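Long-range contact in cell surface protein (Putative S-layer protein) (Clostridioides difficile R20291, PDB 5NJL), which is a cell-wall surface protein, probably associated with the S-layer, that shows cell adhesion in vitro: residues D133-D145 against K153-L166. Residues are numbered along the deposited sequence; the frame is centred on the assembly and turned at random. Where two conformers were deposited one is given.
Sequences DSAKDKLVITLRD and KTIEIGIGDEKIDL
Lys138 NZ donates to two waters that link it to segment 153-166. One water lies 2.9 Å from Lys138 NZ, takes the Ile159 N-H and donates to Asp137 O, bridging the loop residues just beyond the paired strands; the other accepts from Lys138 NZ and donates to Glu156 OE2. In the Glu156 conformer given, one of two, the direct gap from Lys138 NZ to Glu156 OE2 is 4.1 Å, beyond a salt bridge, so the water carries the link. This conformer has CG anti to the backbone N (chi1 172°), and its extended chain lies against the aliphatic part of Lys138, with Lys138 CG 3.7 Å from Glu156 CD. Its other oxygen, OE1, forms only a weak, tentative salt bridge with Lys136 NZ at 3.5 Å, the two side chains crossing nearly at right angles. Farther along this face the hydroxyls of Thr142 and Thr154 share a hydrogen bond (OG1 to OG1, 2.9 Å), and Thr154 CG2 packs on Val140 CG1.

The axes of strands 138-145 and 153-158 run antiparallel at 157°, joined by reciprocal bonds at Leu139–Ile157, Ile141–Ile155 and Leu143–Lys153; Ile141 N to Ile155 O is nearly straight (2.8 Å, 170° at the hydrogen). On the opposite face Leu139 and Ile157 lie side by side. Ile141 CD1 meets Ile164 CD1 tip to tip at 3.8 Å; with Leu166 CD1 near Ile141 CG2, this places the returning chain over the face carrying Leu139, Ile141 and Leu143. Helix 101-115 adjoins this apolar side, touching Leu139 and Leu166. Gly158 N to Asp161 OD2 (2.9 Å) braces the type II turn starting the return. Together these contacts define a beta hairpin, strands 138-145 and 152-158, within a three-stranded antiparallel sheet with one helix-covered face.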
ATOM      1  N   ASP A 133       6.688 -19.249 -22.660  1.00 30.91           N
ATOM      2  CA  ASP A 133       7.166 -18.668 -23.893  1.00 35.13           C
ATOM      3  C   ASP A 133       7.785 -17.331 -23.514  1.00 38.68           C
ATOM      4  O   ASP A 133       7.062 -16.375 -23.212  1.00 35.38           O
ATOM      5  CB  ASP A 133       6.028 -18.510 -24.890  1.00 35.48           C
ATOM      6  CG  ASP A 133       6.511 -18.094 -26.286  1.00 38.19           C
ATOM      7  OD1 ASP A 133       7.223 -17.073 -26.415  1.00 42.00           O
ATOM      8  OD2 ASP A 133       6.163 -18.771 -27.260  1.00 43.16           O
ATOM      9  N   SER A 134       9.126 -17.304 -23.495  1.00 37.24           N
ATOM     10  CA  SER A 134       9.922 -16.111 -23.156  1.00 44.61           C
ATOM     11  C   SER A 134       9.628 -14.922 -24.037  1.00 41.30           C
ATOM     12  O   SER A 134       9.686 -13.790 -23.585  1.00 45.68           O
ATOM     13  CB  SER A 134      11.420 -16.403 -23.294  1.00 45.86           C
ATOM     14  OG  SER A 134      11.824 -17.447 -22.438  1.00 50.65           O
ATOM     15  N   ALA A 135       9.335 -15.185 -25.301  1.00 42.61           N
ATOM     16  CA  ALA A 135       9.126 -14.123 -26.273  1.00 46.70           C
ATOM     17  C   ALA A 135       7.784 -13.426 -26.091  1.00 48.64           C
ATOM     18  O   ALA A 135       7.733 -12.197 -26.062  1.00 47.89           O
ATOM     19  CB  ALA A 135       9.231 -14.671 -27.681  1.00 45.34           C
ATOM     20  N   LYS A 136       6.708 -14.215 -26.024  1.00 46.40           N
ATOM     21  CA  LYS A 136       5.331 -13.693 -25.871  1.00 45.16           C
ATOM     22  C   LYS A 136       4.987 -13.328 -24.429  1.00 40.39           C
ATOM     23  O   LYS A 136       3.984 -12.666 -24.191  1.00 42.01           O
ATOM     24  CB  LYS A 136       4.300 -14.728 -26.311  1.00 48.21           C
ATOM     25  CG  LYS A 136       4.326 -15.099 -27.777  1.00 56.85           C
ATOM     26  CD  LYS A 136       3.383 -16.264 -28.068  1.00 59.26           C
ATOM     27  CE  LYS A 136       1.925 -15.943 -27.749  1.00 65.86           C
ATOM     28  NZ  LYS A 136       0.993 -16.996 -28.243  1.00 65.85           N
ATOM     29  N   ASP A 137       5.785 -13.824 -23.483  1.00 37.52           N
ATOM     30  CA  ASP A 137       5.551 -13.646 -22.071  1.00 37.54           C
ATOM     31  C   ASP A 137       4.214 -14.275 -21.604  1.00 34.39           C
ATOM     32  O   ASP A 137       3.409 -13.638 -20.918  1.00 30.68           O
ATOM     33  CB  ASP A 137       5.606 -12.151 -21.750  1.00 39.61           C
ATOM     34  CG  ASP A 137       6.062 -11.877 -20.378  1.00 39.62           C
ATOM     35  OD1 ASP A 137       6.615 -12.772 -19.707  1.00 41.77           O
ATOM     36  OD2 ASP A 137       5.868 -10.723 -19.972  1.00 47.26           O
ATOM     37  N   LYS A 138       4.021 -15.543 -21.968  1.00 30.81           N
ATOM     38  CA  LYS A 138       2.817 -16.300 -21.629  1.00 28.64           C
ATOM     39  C   LYS A 138       3.140 -17.700 -21.112  1.00 26.79           C
ATOM     40  O   LYS A 138       4.123 -18.314 -21.543  1.00 27.85           O
ATOM     41  CB  LYS A 138       1.929 -16.437 -22.871  1.00 30.63           C
ATOM     42  CG  LYS A 138       1.439 -15.117 -23.460  1.00 34.04           C
ATOM     43  CD  LYS A 138       0.568 -14.322 -22.503  1.00 34.67           C
ATOM     44  CE  LYS A 138       0.161 -12.981 -23.122  1.00 37.43           C
ATOM     45  NZ  LYS A 138      -0.564 -12.103 -22.157  1.00 35.12           N
ATOM     46  N   LEU A 139       2.306 -18.193 -20.205  1.00 24.15           N
ATOM     47  CA  LEU A 139       2.315 -19.607 -19.803  1.00 24.20           C
ATOM     48  C   LEU A 139       1.278 -20.296 -20.706  1.00 25.52           C
ATOM     49  O   LEU A 139       0.132 -19.853 -20.772  1.00 24.49           O
ATOM     50  CB  LEU A 139       1.919 -19.729 -18.346  1.00 23.45           C
ATOM     51  CG  LEU A 139       1.574 -21.077 -17.758  1.00 24.28           C
ATOM     52  CD1 LEU A 139       2.786 -21.982 -17.786  1.00 25.64           C
ATOM     53  CD2 LEU A 139       1.049 -20.950 -16.356  1.00 25.24           C
ATOM     54  N   VAL A 140       1.695 -21.337 -21.415  1.00 24.63           N
ATOM     55  CA  VAL A 140       0.818 -22.055 -22.338  1.00 23.62           C
ATOM     56  C   VAL A 140       0.673 -23.478 -21.817  1.00 23.87           C
ATOM     57  O   VAL A 140       1.654 -24.244 -21.749  1.00 23.79           O
ATOM     58  CB  VAL A 140       1.399 -22.029 -23.748  1.00 24.89           C
ATOM     59  CG1 VAL A 140       0.505 -22.741 -24.748  1.00 25.33           C
ATOM     60  CG2 VAL A 140       1.693 -20.588 -24.181  1.00 26.52           C
ATOM     61  N   ILE A 141      -0.555 -23.832 -21.469  1.00 22.58           N
ATOM     62  CA  ILE A 141      -0.880 -25.144 -20.959  1.00 22.70           C
ATOM     63  C   ILE A 141      -1.593 -25.941 -22.040  1.00 23.87           C
ATOM     64  O   ILE A 141      -2.615 -25.495 -22.589  1.00 22.80           O
ATOM     65  CB  ILE A 141      -1.711 -25.004 -19.703  1.00 25.05           C
ATOM     66  CG1 ILE A 141      -0.861 -24.296 -18.618  1.00 26.65           C
ATOM     67  CG2 ILE A 141      -2.160 -26.364 -19.181  1.00 25.46           C
ATOM     68  CD1 ILE A 141      -1.697 -23.772 -17.492  1.00 30.53           C
ATOM     69  N   THR A 142      -1.072 -27.132 -22.352  1.00 22.58           N
ATOM     70  CA  THR A 142      -1.645 -27.955 -23.424  1.00 22.00           C
ATOM     71  C   THR A 142      -1.993 -29.312 -22.832  1.00 23.59           C
ATOM     72  O   THR A 142      -1.140 -29.988 -22.245  1.00 22.37           O
ATOM     73  CB  THR A 142      -0.684 -28.047 -24.603  1.00 22.09           C
ATOM     74  OG1 THR A 142      -0.669 -26.787 -25.279  1.00 23.91           O
ATOM     75  CG2 THR A 142      -1.071 -29.129 -25.583  1.00 22.51           C
ATOM     76  N   LEU A 143      -3.250 -29.706 -23.027  1.00 22.74           N
ATOM     77  CA  LEU A 143      -3.836 -30.901 -22.446  1.00 21.82           C
ATOM     78  C   LEU A 143      -4.294 -31.814 -23.560  1.00 23.54           C
ATOM     79  O   LEU A 143      -4.761 -31.344 -24.613  1.00 21.55           O
ATOM     80  CB  LEU A 143      -5.051 -30.536 -21.596  1.00 22.70           C
ATOM     81  CG  LEU A 143      -4.881 -29.448 -20.540  1.00 24.07           C
ATOM     82  CD1 LEU A 143      -6.210 -29.103 -19.892  1.00 24.73           C
ATOM     83  CD2 LEU A 143      -3.885 -29.876 -19.489  1.00 24.69           C
ATOM     84  N   ARG A 144      -4.186 -33.115 -23.321  1.00 22.43           N
ATOM     85  CA  ARG A 144      -4.771 -34.109 -24.200  1.00 24.82           C
ATOM     86  C   ARG A 144      -5.361 -35.223 -23.364  1.00 25.08           C
ATOM     87  O   ARG A 144      -4.725 -35.656 -22.405  1.00 24.78           O
ATOM     88  CB  ARG A 144      -3.633 -34.609 -25.068  1.00 28.25           C
ATOM     89  CG  ARG A 144      -3.933 -35.591 -26.139  1.00 34.15           C
ATOM     90  CD  ARG A 144      -2.668 -35.754 -26.999  1.00 36.87           C
ATOM     91  NE  ARG A 144      -1.630 -36.486 -26.269  1.00 34.80           N
ATOM     92  CZ  ARG A 144      -0.561 -37.046 -26.813  1.00 34.63           C
ATOM     93  NH1 ARG A 144      -0.296 -36.931 -28.120  1.00 28.37           N
ATOM     94  NH2 ARG A 144       0.270 -37.720 -26.017  1.00 36.15           N
ATOM     95  N   ASP A 145      -6.549 -35.702 -23.722  1.00 22.42           N
ATOM     96  CA  ASP A 145      -7.175 -36.814 -23.010  1.00 24.02           C
ATOM     97  C   ASP A 145      -6.240 -38.054 -23.125  1.00 25.21           C
ATOM     98  O   ASP A 145      -5.616 -38.263 -24.157  1.00 24.09           O
ATOM     99  CB  ASP A 145      -8.544 -37.197 -23.593  1.00 24.77           C
ATOM    100  CG  ASP A 145      -9.541 -36.035 -23.660  1.00 26.21           C
ATOM    101  OD1 ASP A 145      -9.870 -35.473 -22.595  1.00 26.00           O
ATOM    102  OD2 ASP A 145     -10.055 -35.751 -24.784  1.00 26.00           O
ATOM    103  N   LYS A 153      -6.705 -29.387 -25.713  1.00 22.86           N
ATOM    104  CA  LYS A 153      -7.042 -28.002 -25.374  1.00 22.89           C
ATOM    105  C   LYS A 153      -5.745 -27.282 -25.055  1.00 22.82           C
ATOM    106  O   LYS A 153      -4.872 -27.840 -24.383  1.00 22.66           O
ATOM    107  CB  LYS A 153      -7.960 -27.974 -24.154  1.00 24.39           C
ATOM    108  CG  LYS A 153      -8.381 -26.587 -23.723  1.00 27.42           C
ATOM    109  CD  LYS A 153      -9.426 -26.040 -24.691  1.00 29.62           C
ATOM    110  CE  LYS A 153      -9.629 -24.559 -24.476  1.00 36.15           C
ATOM    111  NZ  LYS A 153     -10.779 -24.153 -25.324  1.00 37.84           N
ATOM    112  N   THR A 154      -5.613 -26.062 -25.548  1.00 22.14           N
ATOM    113  CA  THR A 154      -4.517 -25.198 -25.182  1.00 23.86           C
ATOM    114  C   THR A 154      -5.093 -23.958 -24.511  1.00 25.94           C
ATOM    115  O   THR A 154      -6.018 -23.327 -25.050  1.00 22.92           O
ATOM    116  CB  THR A 154      -3.657 -24.824 -26.410  1.00 26.48           C
ATOM    117  OG1 THR A 154      -2.967 -25.991 -26.849  1.00 24.75           O
ATOM    118  CG2 THR A 154      -2.598 -23.782 -26.038  1.00 27.07           C
ATOM    119  N   ILE A 155      -4.517 -23.585 -23.371  1.00 24.22           N
ATOM    120  CA  ILE A 155      -4.955 -22.428 -22.582  1.00 27.26           C
ATOM    121  C   ILE A 155      -3.744 -21.523 -22.404  1.00 26.82           C
ATOM    122  O   ILE A 155      -2.662 -22.014 -22.035  1.00 23.36           O
ATOM    123  CB  ILE A 155      -5.437 -22.873 -21.177  1.00 29.18           C
ATOM    124  CG1 ILE A 155      -6.622 -23.850 -21.261  1.00 33.26           C
ATOM    125  CG2 ILE A 155      -5.792 -21.689 -20.285  1.00 30.51           C
ATOM    126  CD1 ILE A 155      -7.902 -23.228 -21.742  1.00 36.69           C
ATOM    127  N   GLU A 156      -3.938 -20.217 -22.640  1.00 25.77           N
ATOM    128  CA  GLU A 156      -2.880 -19.207 -22.481  0.70 26.87           C
ATOM    129  C   GLU A 156      -3.133 -18.387 -21.208  1.00 26.60           C
ATOM    130  O   GLU A 156      -4.250 -17.890 -20.984  1.00 26.16           O
ATOM    131  CB  GLU A 156      -2.783 -18.297 -23.716  0.70 29.25           C
ATOM    132  CG  GLU A 156      -1.851 -17.092 -23.564  0.70 31.67           C
ATOM    133  CD  GLU A 156      -1.872 -16.167 -24.776  0.70 35.60           C
ATOM    134  OE1 GLU A 156      -1.531 -16.654 -25.877  0.70 36.20           O
ATOM    135  OE2 GLU A 156      -2.232 -14.967 -24.621  0.70 37.55           O
ATOM    136  N   ILE A 157      -2.093 -18.261 -20.386  1.00 24.80           N
ATOM    137  CA  ILE A 157      -2.144 -17.579 -19.087  1.00 24.64           C
ATOM    138  C   ILE A 157      -1.070 -16.486 -19.144  1.00 25.49           C
ATOM    139  O   ILE A 157       0.066 -16.739 -19.574  1.00 23.78           O
ATOM    140  CB  ILE A 157      -1.866 -18.560 -17.925  1.00 24.10           C
ATOM    141  CG1 ILE A 157      -2.848 -19.751 -17.909  1.00 24.07           C
ATOM    142  CG2 ILE A 157      -1.895 -17.854 -16.574  1.00 26.01           C
ATOM    143  CD1 ILE A 157      -4.276 -19.401 -17.586  1.00 24.89           C
ATOM    144  N   GLY A 158      -1.431 -15.273 -18.730  1.00 24.31           N
ATOM    145  CA  GLY A 158      -0.512 -14.138 -18.773  1.00 25.69           C
ATOM    146  C   GLY A 158      -0.296 -13.434 -17.444  1.00 24.66           C
ATOM    147  O   GLY A 158      -0.907 -13.758 -16.428  1.00 24.49           O
ATOM    148  N   ILE A 159       0.569 -12.432 -17.485  1.00 27.12           N
ATOM    149  CA  ILE A 159       0.820 -11.589 -16.331  1.00 28.59           C
ATOM    150  C   ILE A 159      -0.503 -10.918 -16.000  1.00 26.96           C
ATOM    151  O   ILE A 159      -1.225 -10.457 -16.891  1.00 28.99           O
ATOM    152  CB  ILE A 159       1.927 -10.543 -16.605  1.00 31.77           C
ATOM    153  CG1 ILE A 159       3.281 -11.249 -16.808  1.00 34.23           C
ATOM    154  CG2 ILE A 159       2.047  -9.571 -15.422  1.00 33.30           C
ATOM    155  CD1 ILE A 159       4.376 -10.375 -17.371  1.00 38.05           C
ATOM    156  N   GLY A 160      -0.851 -10.931 -14.727  1.00 27.07           N
ATOM    157  CA  GLY A 160      -2.070 -10.311 -14.252  1.00 29.00           C
ATOM    158  C   GLY A 160      -3.218 -11.273 -14.118  1.00 28.45           C
ATOM    159  O   GLY A 160      -4.220 -10.931 -13.524  1.00 30.59           O
ATOM    160  N   ASP A 161      -3.088 -12.492 -14.650  1.00 27.85           N
ATOM    161  CA  ASP A 161      -4.106 -13.521 -14.444  1.00 25.74           C
ATOM    162  C   ASP A 161      -3.978 -14.183 -13.093  1.00 28.42           C
ATOM    163  O   ASP A 161      -2.887 -14.241 -12.504  1.00 25.83           O
ATOM    164  CB  ASP A 161      -4.042 -14.575 -15.576  1.00 26.07           C
ATOM    165  CG  ASP A 161      -4.529 -14.031 -16.916  1.00 27.91           C
ATOM    166  OD1 ASP A 161      -5.375 -13.088 -16.935  1.00 29.99           O
ATOM    167  OD2 ASP A 161      -4.103 -14.549 -17.970  1.00 26.09           O
ATOM    168  N   GLU A 162      -5.100 -14.679 -12.580  1.00 26.66           N
ATOM    169  CA  GLU A 162      -5.122 -15.448 -11.335  1.00 28.22           C
ATOM    170  C   GLU A 162      -4.422 -16.788 -11.522  1.00 30.25           C
ATOM    171  O   GLU A 162      -4.526 -17.412 -12.601  1.00 27.54           O
ATOM    172  CB  GLU A 162      -6.567 -15.654 -10.849  1.00 31.22           C
ATOM    173  CG  GLU A 162      -7.244 -14.320 -10.489  1.00 34.02           C
ATOM    174  CD  GLU A 162      -8.724 -14.433 -10.102  1.00 40.87           C
ATOM    175  OE1 GLU A 162      -9.348 -15.495 -10.300  1.00 41.93           O
ATOM    176  OE2 GLU A 162      -9.267 -13.424  -9.598  1.00 44.71           O
ATOM    177  N   LYS A 163      -3.696 -17.209 -10.481  1.00 26.56           N
ATOM    178  CA  LYS A 163      -2.961 -18.469 -10.495  1.00 29.40           C
ATOM    179  C   LYS A 163      -3.904 -19.627 -10.691  1.00 29.63           C
ATOM    180  O   LYS A 163      -4.968 -19.671 -10.092  1.00 27.64           O
ATOM    181  CB  LYS A 163      -2.142 -18.665  -9.233  1.00 28.77           C
ATOM    182  CG  LYS A 163      -0.961 -17.692  -9.199  1.00 33.79           C
ATOM    183  CD  LYS A 163      -0.082 -17.890  -7.973  1.00 35.56           C
ATOM    184  CE  LYS A 163       1.112 -16.954  -8.057  1.00 39.24           C
ATOM    185  NZ  LYS A 163       2.048 -17.253  -6.939  1.00 43.61           N
ATOM    186  N   ILE A 164      -3.509 -20.545 -11.561  1.00 28.38           N
ATOM    187  CA  ILE A 164      -4.380 -21.642 -11.935  1.00 29.47           C
ATOM    188  C   ILE A 164      -3.968 -22.909 -11.171  1.00 27.96           C
ATOM    189  O   ILE A 164      -2.867 -22.980 -10.605  1.00 28.42           O
ATOM    190  CB  ILE A 164      -4.539 -21.808 -13.481  1.00 30.66           C
ATOM    191  CG1 ILE A 164      -3.232 -21.794 -14.251  1.00 32.49           C
ATOM    192  CG2 ILE A 164      -5.375 -20.691 -14.066  1.00 33.42           C
ATOM    193  CD1 ILE A 164      -2.278 -22.842 -13.805  1.00 30.41           C
ATOM    194  N   ASP A 165      -4.855 -23.899 -11.139  1.00 27.33           N
ATOM    195  CA  ASP A 165      -4.613 -25.145 -10.413  1.00 28.07           C
ATOM    196  C   ASP A 165      -5.265 -26.263 -11.212  1.00 26.51           C
ATOM    197  O   ASP A 165      -6.485 -26.317 -11.306  1.00 25.88           O
ATOM    198  CB  ASP A 165      -5.240 -25.008  -9.022  1.00 29.95           C
ATOM    199  CG  ASP A 165      -5.054 -26.234  -8.129  1.00 34.57           C
ATOM    200  OD1 ASP A 165      -4.462 -27.285  -8.521  1.00 34.50           O
ATOM    201  OD2 ASP A 165      -5.551 -26.124  -6.982  1.00 38.05           O
ATOM    202  N   LEU A 166      -4.441 -27.137 -11.784  1.00 26.88           N
ATOM    203  CA  LEU A 166      -4.937 -28.230 -12.625  0.50 27.61           C
ATOM    204  C   LEU A 166      -5.558 -29.382 -11.818  1.00 29.58           C
ATOM    205  O   LEU A 166      -6.173 -30.276 -12.405  1.00 29.49           O
ATOM    206  CB  LEU A 166      -3.825 -28.750 -13.534  0.50 27.32           C
ATOM    207  CG  LEU A 166      -3.214 -27.719 -14.479  0.50 27.42           C
ATOM    208  CD1 LEU A 166      -2.103 -28.333 -15.312  0.50 27.49           C
ATOM    209  CD2 LEU A 166      -4.277 -27.113 -15.370  0.50 27.92           C
TER
HETATM  210  O   HOH W   1       1.487 -11.860 -20.136  1.00 29.76           O
HETATM  211  O   HOH W   2      -2.789 -13.946 -22.222  1.00 48.26           O